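Local structure of glycoside hydrolase YxiA (Bacillus licheniformis, 3LV4) at residues A[227-232]-A[289-294]. The protein is a calcium-binding glycoside hydrolase of family 43 that probably cleaves arabinan, as endo-1,5-alpha-L-arabinosidases do. Numbering follows the deposited sequence.
With CA (calcium ion), chain C.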
loop_
_atom_site.group_PDB
_atom_site.type_symbol
_atom_site.label_atom_id
_atom_site.label_comp_id
_atom_site.label_asym_id
_atom_site.label_seq_id
_atom_site.Cartn_x
_atom_site.Cartn_y
_atom_site.Cartn_z
ATOM N N GLY A 227 -10.853 10.066 -6.877
ATOM C CA GLY A 227 -10.092 9.134 -7.692
ATOM C C GLY A 227 -10.349 7.642 -7.476
ATOM O O GLY A 227 -9.924 6.815 -8.278
ATOM N N GLY A 228 -11.035 7.284 -6.396
ATOM C CA GLY A 228 -11.303 5.881 -6.126
ATOM C C GLY A 228 -10.052 5.078 -5.789
ATOM O O GLY A 228 -9.979 3.883 -6.085
ATOM N N TYR A 229 -9.066 5.722 -5.173
ATOM C CA TYR A 229 -7.822 5.036 -4.795
ATOM C C TYR A 229 -8.161 3.828 -3.951
ATOM O O TYR A 229 -8.943 3.931 -3.001
ATOM C CB TYR A 229 -6.971 5.958 -3.934
ATOM C CG TYR A 229 -5.491 6.021 -4.237
ATOM C CD1 TYR A 229 -4.988 5.809 -5.523
ATOM C CD2 TYR A 229 -4.593 6.359 -3.232
ATOM C CE1 TYR A 229 -3.613 5.910 -5.779
ATOM C CE2 TYR A 229 -3.241 6.463 -3.478
ATOM C CZ TYR A 229 -2.752 6.244 -4.743
ATOM O OH TYR A 229 -1.396 6.375 -4.941
ATOM N N ASN A 230 -7.575 2.687 -4.283
ATOM C CA ASN A 230 -7.787 1.491 -3.486
ATOM C C ASN A 230 -6.592 0.557 -3.547
ATOM O O ASN A 230 -5.979 0.378 -4.603
ATOM C CB ASN A 230 -9.101 0.774 -3.872
ATOM C CG ASN A 230 -9.101 0.264 -5.301
ATOM O OD1 ASN A 230 -9.071 -0.948 -5.538
ATOM N ND2 ASN A 230 -9.148 1.181 -6.264
ATOM N N ILE A 231 -6.262 -0.022 -2.398
ATOM C CA ILE A 231 -5.126 -0.927 -2.281
ATOM C C ILE A 231 -5.522 -2.318 -2.743
ATOM O O ILE A 231 -6.555 -2.850 -2.331
ATOM C CB ILE A 231 -4.604 -0.991 -0.829
ATOM C CG1 ILE A 231 -4.001 0.361 -0.431
ATOM C CG2 ILE A 231 -3.575 -2.116 -0.676
ATOM C CD1 ILE A 231 -3.804 0.550 1.076
ATOM N N ARG A 232 -4.704 -2.895 -3.614
ATOM C CA ARG A 232 -4.928 -4.246 -4.094
ATOM C C ARG A 232 -3.656 -5.043 -3.901
ATOM O O ARG A 232 -2.567 -4.475 -3.730
ATOM C CB ARG A 232 -5.337 -4.251 -5.571
ATOM C CG ARG A 232 -6.560 -3.394 -5.866
ATOM C CD ARG A 232 -7.310 -3.819 -7.129
ATOM N NE ARG A 232 -8.529 -3.023 -7.277
ATOM C CZ ARG A 232 -9.538 -3.318 -8.093
ATOM N NH1 ARG A 232 -9.472 -4.389 -8.881
ATOM N NH2 ARG A 232 -10.609 -2.525 -8.132
ATOM N N PRO A 289 -8.059 5.678 0.573
ATOM C CA PRO A 289 -6.918 5.147 1.330
ATOM C C PRO A 289 -5.974 4.411 0.372
ATOM O O PRO A 289 -6.441 3.644 -0.470
ATOM C CB PRO A 289 -7.583 4.173 2.314
ATOM C CG PRO A 289 -8.842 3.733 1.608
ATOM C CD PRO A 289 -9.314 4.956 0.865
ATOM N N GLY A 290 -4.669 4.645 0.468
ATOM C CA GLY A 290 -3.758 4.015 -0.469
ATOM C C GLY A 290 -2.308 4.458 -0.389
ATOM O O GLY A 290 -1.866 5.067 0.590
ATOM N N HIS A 291 -1.589 4.166 -1.467
ATOM C CA HIS A 291 -0.135 4.191 -1.506
ATOM C C HIS A 291 0.483 3.670 -0.216
ATOM O O HIS A 291 0.992 4.432 0.600
ATOM C CB HIS A 291 0.439 5.566 -1.842
ATOM C CG HIS A 291 1.841 5.485 -2.360
ATOM N ND1 HIS A 291 2.202 5.934 -3.612
ATOM C CD2 HIS A 291 2.953 4.930 -1.824
ATOM C CE1 HIS A 291 3.484 5.692 -3.814
ATOM N NE2 HIS A 291 3.964 5.084 -2.744
ATOM N N ASN A 292 0.435 2.359 -0.049
ATOM C CA ASN A 292 0.844 1.758 1.199
ATOM C C ASN A 292 2.285 1.304 1.196
ATOM O O ASN A 292 2.926 1.190 0.151
ATOM C CB ASN A 292 -0.036 0.547 1.522
ATOM C CG ASN A 292 0.281 -0.646 0.644
ATOM O OD1 ASN A 292 -0.149 -0.711 -0.510
ATOM N ND2 ASN A 292 1.043 -1.597 1.185
ATOM N N SER A 293 2.784 1.060 2.395
ATOM C CA SER A 293 3.902 0.160 2.592
ATOM C C SER A 293 3.401 -0.893 3.574
ATOM O O SER A 293 2.223 -0.892 3.961
ATOM C CB SER A 293 5.159 0.890 3.106
ATOM O OG SER A 293 4.877 1.767 4.184
ATOM N N ALA A 294 4.271 -1.807 3.961
ATOM C CA ALA A 294 3.856 -2.886 4.847
ATOM C C ALA A 294 5.078 -3.413 5.574
ATOM O O ALA A 294 6.201 -3.316 5.073
ATOM C CB ALA A 294 3.161 -3.986 4.059
HETATM CA CA CA C . 5.983 3.635 -2.002
HETATM O O HOH W 1 -7.234 1.037 -0.010
HETATM O O HOH W 2 4.380 1.768 -2.083
HETATM O O HOH W 3 5.074 3.232 0.268
HETATM O O HOH W 4 6.268 2.393 -4.172
HETATM O O HOH W 5 7.652 4.771 -3.424
HETATM O O HOH W 6 7.927 2.452 -1.134
#
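Ile-231 lies across from Gly-290, their CA atoms the nearest pair, where strands 230-232 and 289-294 approach to 5.5 Å with their directions 46° apart. No direct hydrogen bond joins them; one water spans the gap, accepting from Ile-231 N and donating to Pro-289 O, 2.8 Å from each. The Tyr-229 ring lies obliquely against the backbone of 289-294, with CD2 3.7 Å from Gly-290 CA and CE2 3.5 Å from His-291 N. Gly-290, having no side chain, lets the ring come this close. Tyr-229 OH reaches His-291 CB and lies at the imidazole edge, near its plane, while its hydrogen bond goes to Glu-201, the predicted proton donor. An alanine at Tyr-229 would probably leave Glu-201 without this partner and open a gap beside Gly-290 and His-291. The strands belong to neighbouring blades of the five-bladed beta-propeller of family 43, 230-232 on the third strand of one and 289-294 on the first of the next, close to the predicted catalytic site. With CG anti to the backbone N (chi1 -159°), the His-291 ring is carried away from 227-232, and NE2 binds a calcium ion in the ring plane, 2.6 Å away. Five waters also ligate the metal; one donates to Asn-292 O and a second lies within hydrogen-bonding reach, placing this oxygen in the second shell. Across Gly-290 CA from the tyrosine ring, Ile-231 CD1 packs 3.8 Å from both Gly-290 CA and Asn-292 CB, and CG2 touches Asn-292 OD1. Asn-292 ND2 donates nearly straight (167°) to Ser-293 O, 3.1 Å away, from well above the carbonyl plane.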